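Local coordinates for tyrosine-protein phosphatase YwqE (PDB 3QY7) that removes phosphate from phosphotyrosine-containing proteins as a manganese-dependent tyrosine phosphatase built on a PHP-like TIM barrel, at residues I4-L9 with S193-V198; P10-G15 with A39-N44; R27-Q32 with R201-Q206; G33-I38 with D70-V75. All blocks are in the same frame, centred on the assembly; numbering follows the deposited sequence.

Overall arrangement
From the N terminus, the loop after strand 2-3 supplies residues 4-9 and then 10-15. Contact 2 closes a short loop around helix 19-31 by bringing 10-15 to the segment that follows strand 36-38. Helix 19-31 runs on into contact 3, and its successor 33-38 pairs with 70-75 in contact 4, which crosses contact 2 along the chain. Contacts 1 and 3 each bridge most of the barrel to reach the region after strand 190-192, and they cross each other. Contact 1 encloses contacts 2 and 4; contact 3 encloses contact 4 and crosses contact 2. Together they join the first strands to the last, with contacts 1 and 2 at the metal centre.

Contact 1. Residues I4-L9 with S193-V198; sequences IHCHIL and SDAHNV. With FE (Fe (III) ion), chain C; MG (magnesium ion), chain D.
His5, His7 and Asp194 converge on one bound iron(III) ion: NE2 of both His5 and His7 lies 2.1 Å from the iron, and Asp194 OD1 lies 2.2 Å from it. This joins the His-X-His motif after strand 2-3 to the Asp-X-His motif after strand 190-192, a hallmark of the PHP type of TIM barrel. Glu80 is a further ligand. Water 1 also binds the iron and donates to Asp194 OD2, the carboxylate oxygen not bound to the iron. Histidine suits both places because its far nitrogen, ND1, can be held from behind: Gln161 holds that of His5 and Asp13 that of His7, fixing each ring's rotation. The backbones are tied as well, Asp194 N giving a hydrogen bond to His5 O (2.8 Å) and His7 N one to Ala195 O (2.8 Å). Ser193 OG accepts from Ala195 N in an ST turn that spans Asp194, and is also hydrogen-bonded to Asp3 of strand 2-3. His196 reaches the neighbouring magnesium through NE2 (2.1 Å), while its ND1 donates to Asp194 O. Its ring forms an offset stack with that of His7, centroids 4.2 Å apart and planes at 30°, and His7 CB sits over its face. Asp194 CG, anti to the backbone N (chi1 -160°), stands over the His5 ring, where CB makes a CH-pi contact. On the side of helix 19-31, small residues meet: Cys6 SG touches Ala195 CB at 3.9 Å.

Contact 2. Residues P10-G15 with A39-N44; sequences PAMDDG and ATPHHN. With MG (magnesium ion), chain D.
At the magnesium site, Asp14 and His42 come together from two loops as ligands of one ion, with His196 as a third protein ligand. In the conformer of Asp14 described, one of two, the carboxylate chelates the metal, OD1 at 2.3 Å and OD2 at 2.5 Å. Its neighbour Asp13, not among the metal ligands, holds the backbone of His42 and of Gly15. Asp13 OD2 takes a hydrogen bond from His42 N (3.0 Å, 159°), which arrives on the anti side, a little out of the carboxylate plane. The same oxygen accepts from His7 ND1, so two donors grip it and Asp13 links both metal-binding loops. Asp13 OD1 receives Gly15 N at 3.0 Å from above the plane, closing an Asx turn around Asp14. With CG placed between the backbone N and carbonyl carbon (chi1 70°), the aspartate can serve its own turn and the facing loop together. Farther out, Met12 lies alongside Pro41, SD 3.9 Å from Pro41 CB; the flexible thioether follows the rigid ring, and helix 52-68 meets the pair through Ala58 and Val55. Asp13 is thus second-shell to ligands carried on loops that follow the strands, as in PHP-like TIM barrels.

Contact 3. Residues R27-Q32 with R201-Q206; sequences RAAVRQ and RNFHTQ. With PO4 (phosphate ion), chain E.
The ring of Phe203 lies against helix 19-31 with one face over Ala29, whose CA stands above the ring centre and whose CB approaches CZ at 3.8 Å in a CH-pi contact. Ala28 CB touches Phe203 CD1 more obliquely, at 4.2 Å. Alanines suit this side of the helix, since methyl groups let a flat ring come close to the backbone. The contact packs the first helix of the TIM barrel against the start of helix 205-216, and Ser193 and Ile34 also touch Phe203.

Two further flat groups, the amides of Gln32 and Gln206, slide past each other in opposite directions with planes 17° apart, and each serves the other's backbone. Gln206 NE2 donates almost straight to Gln32 O (2.8 Å, 171°); Gln32 O lies in the plane of the donating amide, while NE2 stands above the plane of the Gln32 carbonyl. In return Gln32 OE1 accepts from Gln206 N at 2.8 Å, an N-H of the first helical turn. The bend of Gln32 at chi2 (-82°) turns CD toward this helix start. Glutamine fits because it offers an acceptor here and a donor besides: Gln32 NE2 binds Glu207 and, weakly, water 2. That water also accepts from His204 N, at the N-cap position. Thr205 CB packs 3.4 Å from Gln32 OE1.

At the opposite end of its segment, Arg201 extends away toward a phosphate ion beside the metals, probably picked up from the crystallisation liquor. Its guanidinium presents an edge to the anion, with NH1 donating to phosphate O2 at 2.7 Å.

Contact 4. Residues G33-I38 with D70-V75; sequences GIRTII and DIPLHV
Arg35 and Ile37 of one strand region straddle His74 of the other in the ladder of a parallel sheet. His74 N donates to Arg35 O at 3.0 Å, and Ile37 N to His74 O at 2.9 Å, in the alternating pattern of parallel strands. Between these bonds the backbones draw close enough for CA-H...O contacts, such as Thr36 CA to His74 O at 3.3 Å. Thr36 and His74 project to one face of the sheet, Ile37 and Val75 to the other; beta-branched residues suit such extended backbone.

Leu73 fills the apolar side just before strand 74-76. Chi1 (-172°) sets its CG anti to the backbone N. Of its two methyls, CD2 meets Ile37 CD1 at 3.7 Å, while CD1 touches Ile34 CG2 at 4.1 Å. At the exposed edge, Arg35 curls back, through bends at chi2 and chi3, over the backbone before it. Its NH1 donates to Ile34 O (3.2 Å) and NH2 packs on Pro72 CB (3.3 Å), with Pro72 CG at the guanidinium edge. Pro72 centres an inverse gamma turn, and water 3 donates to Arg35 O and, weakly, to Pro72 O.

The two segments begin alike, for Gly33 and Asp70 each end the preceding helix in a Schellman motif with positive phi, which glycine adopts readily and aspartate (Asp70 phi 60°) tolerates. The strands belong to a beta-alpha-beta unit of the TIM barrel. Strand 36-38 runs between strands 2-3 and 74-76; on the Ile37 and Val75 face, Ile37 meets Ala29 of helix 19-31, and Val75 packs against Leu62 and Leu66 of helix 52-68.

Contact 1. Residues I4-L9 with S193-V198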
# COMPACT_ATOMS: atom_id res chain seq x y z
N ILE A 4 0.77 -0.72 5.59
CA ILE A 4 -0.49 -1.09 4.93
C ILE A 4 -0.35 -1.85 3.61
O ILE A 4 -1.36 -2.17 2.98
CB ILE A 4 -1.44 0.13 4.72
CG1 ILE A 4 -0.89 1.12 3.69
CG2 ILE A 4 -1.72 0.80 6.05
CD1 ILE A 4 -2.02 1.92 2.99
N HIS A 5 0.89 -2.09 3.17
CA HIS A 5 1.16 -2.76 1.89
C HIS A 5 2.46 -3.55 2.05
O HIS A 5 3.51 -2.97 2.26
CB HIS A 5 1.26 -1.69 0.78
CG HIS A 5 1.50 -2.22 -0.60
ND1 HIS A 5 1.29 -1.44 -1.71
CD2 HIS A 5 1.90 -3.43 -1.06
CE1 HIS A 5 1.58 -2.13 -2.80
NE2 HIS A 5 1.94 -3.35 -2.44
N CYS A 6 2.37 -4.88 1.99
CA CYS A 6 3.53 -5.72 2.31
C CYS A 6 3.30 -7.14 1.81
O CYS A 6 2.22 -7.70 1.97
CB CYS A 6 3.75 -5.73 3.82
SG CYS A 6 5.35 -6.38 4.30
N HIS A 7 4.33 -7.72 1.21
CA HIS A 7 4.23 -9.04 0.64
C HIS A 7 5.00 -10.02 1.51
O HIS A 7 5.93 -10.71 1.07
CB HIS A 7 4.69 -9.00 -0.82
CG HIS A 7 3.87 -8.06 -1.65
ND1 HIS A 7 2.80 -8.49 -2.40
CD2 HIS A 7 3.92 -6.71 -1.78
CE1 HIS A 7 2.25 -7.44 -3.00
NE2 HIS A 7 2.90 -6.35 -2.63
N ILE A 8 4.57 -10.07 2.78
CA ILE A 8 5.20 -10.90 3.80
C ILE A 8 4.65 -12.34 3.85
O ILE A 8 5.34 -13.24 4.33
CB ILE A 8 5.12 -10.23 5.21
CG1 ILE A 8 6.10 -10.89 6.19
CG2 ILE A 8 3.69 -10.26 5.75
CD1 ILE A 8 6.28 -10.08 7.47
N LEU A 9 3.44 -12.57 3.34
CA LEU A 9 2.89 -13.93 3.33
C LEU A 9 3.67 -14.81 2.35
O LEU A 9 3.96 -14.39 1.23
CB LEU A 9 1.39 -13.93 3.00
CG LEU A 9 0.50 -13.24 4.03
CD1 LEU A 9 -0.96 -13.26 3.61
CD2 LEU A 9 0.68 -13.82 5.46
N SER A 193 5.74 0.00 2.93
CA SER A 193 6.94 -0.70 2.46
C SER A 193 6.84 -1.32 1.08
O SER A 193 7.80 -1.26 0.31
CB SER A 193 7.36 -1.80 3.44
OG SER A 193 6.45 -2.90 3.40
N ASP A 194 5.71 -2.00 0.81
CA ASP A 194 5.62 -2.86 -0.34
C ASP A 194 6.82 -3.85 -0.30
O ASP A 194 7.38 -4.21 -1.34
CB ASP A 194 5.65 -2.00 -1.62
CG ASP A 194 5.10 -2.72 -2.81
OD1 ASP A 194 4.70 -3.91 -2.72
OD2 ASP A 194 5.04 -2.06 -3.87
N ALA A 195 7.22 -4.26 0.90
CA ALA A 195 8.34 -5.18 1.04
C ALA A 195 8.10 -6.54 0.38
O ALA A 195 7.01 -7.11 0.49
CB ALA A 195 8.70 -5.38 2.53
N HIS A 196 9.13 -7.07 -0.28
CA HIS A 196 9.05 -8.42 -0.86
C HIS A 196 10.09 -9.38 -0.29
O HIS A 196 9.92 -10.58 -0.36
CB HIS A 196 9.22 -8.41 -2.39
CG HIS A 196 8.01 -7.96 -3.15
ND1 HIS A 196 7.43 -6.73 -2.96
CD2 HIS A 196 7.32 -8.55 -4.15
CE1 HIS A 196 6.41 -6.59 -3.79
NE2 HIS A 196 6.32 -7.68 -4.52
N ASN A 197 11.18 -8.83 0.26
CA ASN A 197 12.29 -9.67 0.72
C ASN A 197 13.13 -8.83 1.66
O ASN A 197 12.78 -7.68 1.92
CB ASN A 197 13.11 -10.18 -0.48
CG ASN A 197 13.59 -9.06 -1.38
OD1 ASN A 197 14.26 -8.13 -0.92
ND2 ASN A 197 13.25 -9.14 -2.66
N VAL A 198 14.19 -9.39 2.21
CA VAL A 198 15.00 -8.64 3.12
C VAL A 198 16.10 -7.86 2.46
O VAL A 198 16.61 -6.98 3.05
CB VAL A 198 15.60 -9.50 4.27
CG1 VAL A 198 14.50 -9.97 5.14
CG2 VAL A 198 16.28 -10.63 3.76
FE FE C . 2.91 -4.61 -3.85
MG MG D . 4.87 -7.81 -5.98
O HOH W 1 3.16 -3.28 -5.15

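Contact 2. Residues P10-G15 with A39-N44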
# COMPACT_ATOMS: atom_id res chain seq x y z
N PRO A 10 4.02 -16.02 2.79
CA PRO A 10 4.86 -16.90 1.99
C PRO A 10 4.09 -17.66 0.92
O PRO A 10 2.92 -18.01 1.12
CB PRO A 10 5.38 -17.89 3.02
CG PRO A 10 4.23 -18.03 3.99
CD PRO A 10 3.67 -16.63 4.09
N ALA A 11 4.77 -17.91 -0.21
CA ALA A 11 4.26 -18.73 -1.30
C ALA A 11 2.90 -18.26 -1.81
O ALA A 11 2.00 -19.07 -2.05
CB ALA A 11 4.20 -20.21 -0.87
N MET A 12 2.74 -16.95 -1.96
CA MET A 12 1.54 -16.40 -2.51
C MET A 12 1.76 -15.61 -3.76
O MET A 12 0.95 -15.53 -4.62
CB MET A 12 0.87 -15.46 -1.51
CG MET A 12 0.41 -16.13 -0.32
SD MET A 12 -1.21 -15.60 0.18
CE MET A 12 -1.66 -16.93 1.12
N ASP A 13 2.92 -15.02 -3.79
CA ASP A 13 3.27 -14.02 -4.72
C ASP A 13 4.78 -13.87 -4.91
O ASP A 13 5.53 -14.75 -4.71
CB ASP A 13 2.44 -12.73 -4.66
CG ASP A 13 2.74 -11.89 -3.42
OD1 ASP A 13 3.65 -12.25 -2.74
OD2 ASP A 13 2.04 -10.95 -3.24
N ASP A 14 5.16 -12.71 -5.38
CA ASP A 14 6.56 -12.44 -5.55
C ASP A 14 7.29 -11.98 -4.29
O ASP A 14 8.42 -11.70 -4.31
CB ASP A 14 6.74 -11.44 -6.68
CG ASP A 14 5.87 -10.28 -6.52
OD1 ASP A 14 6.12 -9.33 -7.23
OD2 ASP A 14 4.90 -10.29 -5.72
N GLY A 15 6.60 -11.97 -3.17
CA GLY A 15 7.23 -11.61 -1.93
C GLY A 15 7.75 -12.88 -1.24
O GLY A 15 8.44 -13.63 -1.91
N ALA A 39 -0.99 -7.61 5.52
CA ALA A 39 -0.44 -8.38 4.39
C ALA A 39 -1.31 -8.12 3.19
O ALA A 39 -2.54 -8.15 3.29
CB ALA A 39 -0.40 -9.84 4.70
N THR A 40 -0.67 -7.83 2.05
CA THR A 40 -1.41 -7.51 0.82
C THR A 40 -0.88 -8.34 -0.35
O THR A 40 -0.35 -7.76 -1.32
CB THR A 40 -1.32 -6.03 0.47
OG1 THR A 40 0.06 -5.65 0.36
CG2 THR A 40 -1.97 -5.18 1.54
N PRO A 41 -1.03 -9.67 -0.26
CA PRO A 41 -0.61 -10.51 -1.40
C PRO A 41 -1.41 -10.11 -2.64
O PRO A 41 -2.56 -9.67 -2.53
CB PRO A 41 -1.00 -11.92 -0.97
CG PRO A 41 -2.09 -11.74 0.04
CD PRO A 41 -1.73 -10.47 0.77
N HIS A 42 -0.81 -10.27 -3.82
CA HIS A 42 -1.54 -10.02 -5.04
C HIS A 42 -2.74 -10.96 -5.07
O HIS A 42 -2.63 -12.04 -4.67
CB HIS A 42 -0.67 -10.17 -6.32
CG HIS A 42 0.44 -9.17 -6.44
ND1 HIS A 42 0.28 -7.94 -7.02
CD2 HIS A 42 1.72 -9.24 -6.05
CE1 HIS A 42 1.41 -7.28 -6.94
NE2 HIS A 42 2.30 -8.04 -6.35
N HIS A 43 -3.89 -10.51 -5.55
CA HIS A 43 -5.06 -11.39 -5.55
C HIS A 43 -4.94 -12.52 -6.58
O HIS A 43 -5.50 -13.59 -6.39
CB HIS A 43 -6.36 -10.59 -5.71
CG HIS A 43 -6.61 -10.12 -7.10
ND1 HIS A 43 -7.69 -10.55 -7.85
CD2 HIS A 43 -5.92 -9.26 -7.89
CE1 HIS A 43 -7.65 -9.97 -9.04
NE2 HIS A 43 -6.59 -9.19 -9.09
N ASN A 44 -4.13 -12.28 -7.59
CA ASN A 44 -3.73 -13.25 -8.59
C ASN A 44 -2.23 -13.40 -8.61
O ASN A 44 -1.54 -12.46 -8.53
CB ASN A 44 -4.02 -12.72 -9.98
CG ASN A 44 -5.42 -12.76 -10.32
OD1 ASN A 44 -6.09 -13.69 -10.00
ND2 ASN A 44 -5.88 -11.76 -10.99
MG MG D . 4.87 -7.81 -5.98

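Contact 3. Residues R27-Q32 with R201-Q206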
# COMPACT_ATOMS: atom_id res chain seq x y z
N ARG A 27 11.26 -9.63 11.35
CA ARG A 27 12.30 -9.10 12.23
C ARG A 27 12.75 -7.72 11.75
O ARG A 27 12.93 -6.80 12.55
CB ARG A 27 13.50 -10.05 12.35
CG ARG A 27 13.20 -11.35 13.05
CD ARG A 27 14.47 -12.10 13.46
NE ARG A 27 14.12 -13.36 14.12
CZ ARG A 27 14.32 -14.57 13.60
NH1 ARG A 27 14.88 -14.71 12.40
NH2 ARG A 27 13.95 -15.65 14.28
N ALA A 28 12.89 -7.57 10.43
CA ALA A 28 13.29 -6.28 9.85
C ALA A 28 12.23 -5.22 10.10
O ALA A 28 12.55 -4.08 10.44
CB ALA A 28 13.54 -6.42 8.39
N ALA A 29 10.96 -5.60 9.93
CA ALA A 29 9.84 -4.71 10.20
C ALA A 29 9.88 -4.19 11.63
O ALA A 29 9.74 -3.00 11.86
CB ALA A 29 8.49 -5.42 9.91
N VAL A 30 10.14 -5.09 12.57
CA VAL A 30 10.17 -4.72 13.97
C VAL A 30 11.32 -3.74 14.23
O VAL A 30 11.14 -2.75 14.95
CB VAL A 30 10.29 -5.97 14.87
CG1 VAL A 30 10.72 -5.60 16.27
CG2 VAL A 30 8.95 -6.73 14.91
N ARG A 31 12.48 -4.00 13.63
CA ARG A 31 13.64 -3.09 13.78
C ARG A 31 13.33 -1.68 13.26
O ARG A 31 13.86 -0.69 13.77
CB ARG A 31 14.90 -3.67 13.15
CG ARG A 31 15.41 -4.95 13.83
CD ARG A 31 16.81 -5.31 13.36
NE ARG A 31 16.97 -5.15 11.92
CZ ARG A 31 16.80 -6.11 11.01
NH1 ARG A 31 16.45 -7.35 11.37
NH2 ARG A 31 16.98 -5.82 9.72
N GLN A 32 12.41 -1.59 12.30
CA GLN A 32 11.97 -0.32 11.71
C GLN A 32 10.85 0.37 12.49
O GLN A 32 10.40 1.46 12.10
CB GLN A 32 11.53 -0.56 10.25
CG GLN A 32 12.66 -0.86 9.28
CD GLN A 32 13.36 0.39 8.77
OE1 GLN A 32 13.10 1.50 9.24
NE2 GLN A 32 14.23 0.22 7.78
N ARG A 201 14.09 -5.42 -2.06
CA ARG A 201 12.82 -4.77 -1.92
C ARG A 201 12.40 -4.87 -0.47
O ARG A 201 11.56 -5.58 -0.15
CB ARG A 201 11.80 -5.42 -2.85
CG ARG A 201 11.95 -4.97 -4.26
CD ARG A 201 10.85 -5.54 -5.11
NE ARG A 201 9.65 -4.74 -5.01
CZ ARG A 201 8.59 -4.92 -5.78
NH1 ARG A 201 7.54 -4.16 -5.64
NH2 ARG A 201 8.62 -5.84 -6.69
N ASN A 202 13.08 -4.16 0.37
CA ASN A 202 12.83 -4.26 1.77
C ASN A 202 12.13 -3.03 2.37
O ASN A 202 11.45 -2.40 1.67
CB ASN A 202 14.08 -4.64 2.50
CG ASN A 202 15.15 -3.69 2.27
OD1 ASN A 202 14.91 -2.62 1.80
ND2 ASN A 202 16.33 -4.05 2.64
N PHE A 203 12.20 -2.79 3.66
CA PHE A 203 11.34 -1.78 4.22
C PHE A 203 11.74 -0.27 4.07
O PHE A 203 11.02 0.47 3.46
CB PHE A 203 11.08 -2.11 5.69
CG PHE A 203 10.25 -3.33 5.90
CD1 PHE A 203 10.81 -4.57 5.81
CD2 PHE A 203 8.90 -3.26 6.14
CE1 PHE A 203 10.08 -5.67 5.94
CE2 PHE A 203 8.20 -4.36 6.29
CZ PHE A 203 8.78 -5.58 6.17
N HIS A 204 12.91 0.10 4.57
CA HIS A 204 13.40 1.48 4.44
C HIS A 204 12.44 2.53 5.04
O HIS A 204 12.37 3.68 4.62
CB HIS A 204 13.85 1.76 3.00
CG HIS A 204 15.23 1.24 2.74
ND1 HIS A 204 16.36 2.00 2.97
CD2 HIS A 204 15.67 0.01 2.40
CE1 HIS A 204 17.43 1.27 2.73
NE2 HIS A 204 17.04 0.07 2.37
N THR A 205 11.73 2.08 6.07
CA THR A 205 10.69 2.84 6.73
C THR A 205 11.21 4.13 7.37
O THR A 205 10.70 5.22 7.10
CB THR A 205 10.01 1.97 7.80
OG1 THR A 205 9.75 0.66 7.25
CG2 THR A 205 8.71 2.59 8.25
N GLN A 206 12.22 3.99 8.23
CA GLN A 206 12.78 5.14 8.93
C GLN A 206 13.48 6.10 7.98
O GLN A 206 13.39 7.33 8.15
CB GLN A 206 13.73 4.67 10.04
CG GLN A 206 12.99 3.97 11.19
CD GLN A 206 11.99 4.84 11.93
OE1 GLN A 206 12.15 6.06 12.04
NE2 GLN A 206 10.94 4.21 12.44
P PO4 E . 4.21 -5.87 -6.65
O1 PO4 E . 4.05 -5.80 -5.13
O2 PO4 E . 5.48 -5.21 -7.06
O3 PO4 E . 4.29 -7.31 -7.06
O4 PO4 E . 3.04 -5.21 -7.35
O HOH W 2 15.13 -1.25 5.55

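Contact 4. Residues G33-I38 with D70-V75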
# COMPACT_ATOMS: atom_id res chain seq x y z
N GLY A 33 10.38 -0.23 13.58
CA GLY A 33 9.32 0.35 14.39
C GLY A 33 7.92 -0.03 13.97
O GLY A 33 6.95 0.53 14.46
N ILE A 34 7.80 -1.01 13.07
CA ILE A 34 6.49 -1.51 12.66
C ILE A 34 6.02 -2.59 13.62
O ILE A 34 6.78 -3.51 13.93
CB ILE A 34 6.56 -2.03 11.20
CG1 ILE A 34 6.99 -0.89 10.25
CG2 ILE A 34 5.25 -2.70 10.79
CD1 ILE A 34 7.46 -1.34 8.85
N ARG A 35 4.78 -2.46 14.12
CA ARG A 35 4.20 -3.47 15.03
C ARG A 35 3.07 -4.24 14.35
O ARG A 35 2.69 -5.32 14.81
CB ARG A 35 3.60 -2.83 16.31
CG ARG A 35 4.27 -1.56 16.83
CD ARG A 35 5.75 -1.71 17.11
NE ARG A 35 6.04 -2.54 18.27
CZ ARG A 35 6.61 -3.74 18.23
NH1 ARG A 35 6.95 -4.29 17.06
NH2 ARG A 35 6.85 -4.39 19.36
N THR A 36 2.54 -3.66 13.28
CA THR A 36 1.36 -4.22 12.65
C THR A 36 1.55 -4.12 11.14
O THR A 36 1.89 -3.05 10.65
CB THR A 36 0.09 -3.46 13.05
OG1 THR A 36 0.03 -3.35 14.49
CG2 THR A 36 -1.16 -4.17 12.52
N ILE A 37 1.33 -5.23 10.43
CA ILE A 37 1.42 -5.25 8.98
C ILE A 37 0.10 -5.73 8.42
O ILE A 37 -0.43 -6.74 8.86
CB ILE A 37 2.55 -6.19 8.47
CG1 ILE A 37 3.91 -5.58 8.81
CG2 ILE A 37 2.38 -6.43 6.94
CD1 ILE A 37 5.12 -6.42 8.45
N ILE A 38 -0.45 -4.99 7.46
CA ILE A 38 -1.55 -5.55 6.69
C ILE A 38 -0.91 -6.28 5.51
O ILE A 38 -0.33 -5.65 4.61
CB ILE A 38 -2.54 -4.49 6.20
CG1 ILE A 38 -3.04 -3.65 7.37
CG2 ILE A 38 -3.70 -5.17 5.47
CD1 ILE A 38 -3.98 -2.46 6.93
N ASP A 70 8.86 -15.51 19.06
CA ASP A 70 8.92 -14.37 19.97
C ASP A 70 9.14 -13.02 19.27
O ASP A 70 9.88 -12.16 19.76
CB ASP A 70 10.00 -14.57 21.04
CG ASP A 70 9.73 -13.77 22.30
OD1 ASP A 70 8.54 -13.64 22.66
OD2 ASP A 70 10.68 -13.23 22.90
N ILE A 71 8.48 -12.85 18.13
CA ILE A 71 8.58 -11.62 17.34
C ILE A 71 7.31 -10.77 17.53
O ILE A 71 6.21 -11.25 17.24
CB ILE A 71 8.81 -11.93 15.85
CG1 ILE A 71 10.11 -12.74 15.68
CG2 ILE A 71 8.83 -10.60 15.03
CD1 ILE A 71 10.28 -13.38 14.32
N PRO A 72 7.45 -9.52 18.03
CA PRO A 72 6.27 -8.70 18.34
C PRO A 72 5.72 -8.01 17.09
O PRO A 72 5.85 -6.80 16.93
CB PRO A 72 6.81 -7.69 19.35
CG PRO A 72 8.27 -7.57 19.01
CD PRO A 72 8.71 -8.85 18.41
N LEU A 73 5.13 -8.79 16.21
CA LEU A 73 4.49 -8.27 15.02
C LEU A 73 3.17 -8.96 14.76
O LEU A 73 3.11 -10.13 14.82
CB LEU A 73 5.39 -8.45 13.83
CG LEU A 73 4.82 -7.74 12.60
CD1 LEU A 73 5.48 -6.54 12.30
CD2 LEU A 73 4.59 -8.58 11.43
N HIS A 74 2.14 -8.20 14.42
CA HIS A 74 0.81 -8.76 14.12
C HIS A 74 0.48 -8.52 12.66
O HIS A 74 0.56 -7.38 12.18
CB HIS A 74 -0.22 -8.10 15.05
CG HIS A 74 -1.63 -8.60 14.92
ND1 HIS A 74 -1.97 -9.90 14.62
CD2 HIS A 74 -2.80 -7.96 15.15
CE1 HIS A 74 -3.28 -10.03 14.63
NE2 HIS A 74 -3.81 -8.87 14.96
N VAL A 75 0.15 -9.60 11.96
CA VAL A 75 -0.21 -9.57 10.54
C VAL A 75 -1.74 -9.66 10.40
O VAL A 75 -2.38 -10.57 10.94
CB VAL A 75 0.48 -10.72 9.76
CG1 VAL A 75 0.17 -10.60 8.28
CG2 VAL A 75 1.99 -10.65 9.98
O HOH W 3 2.64 -6.23 17.60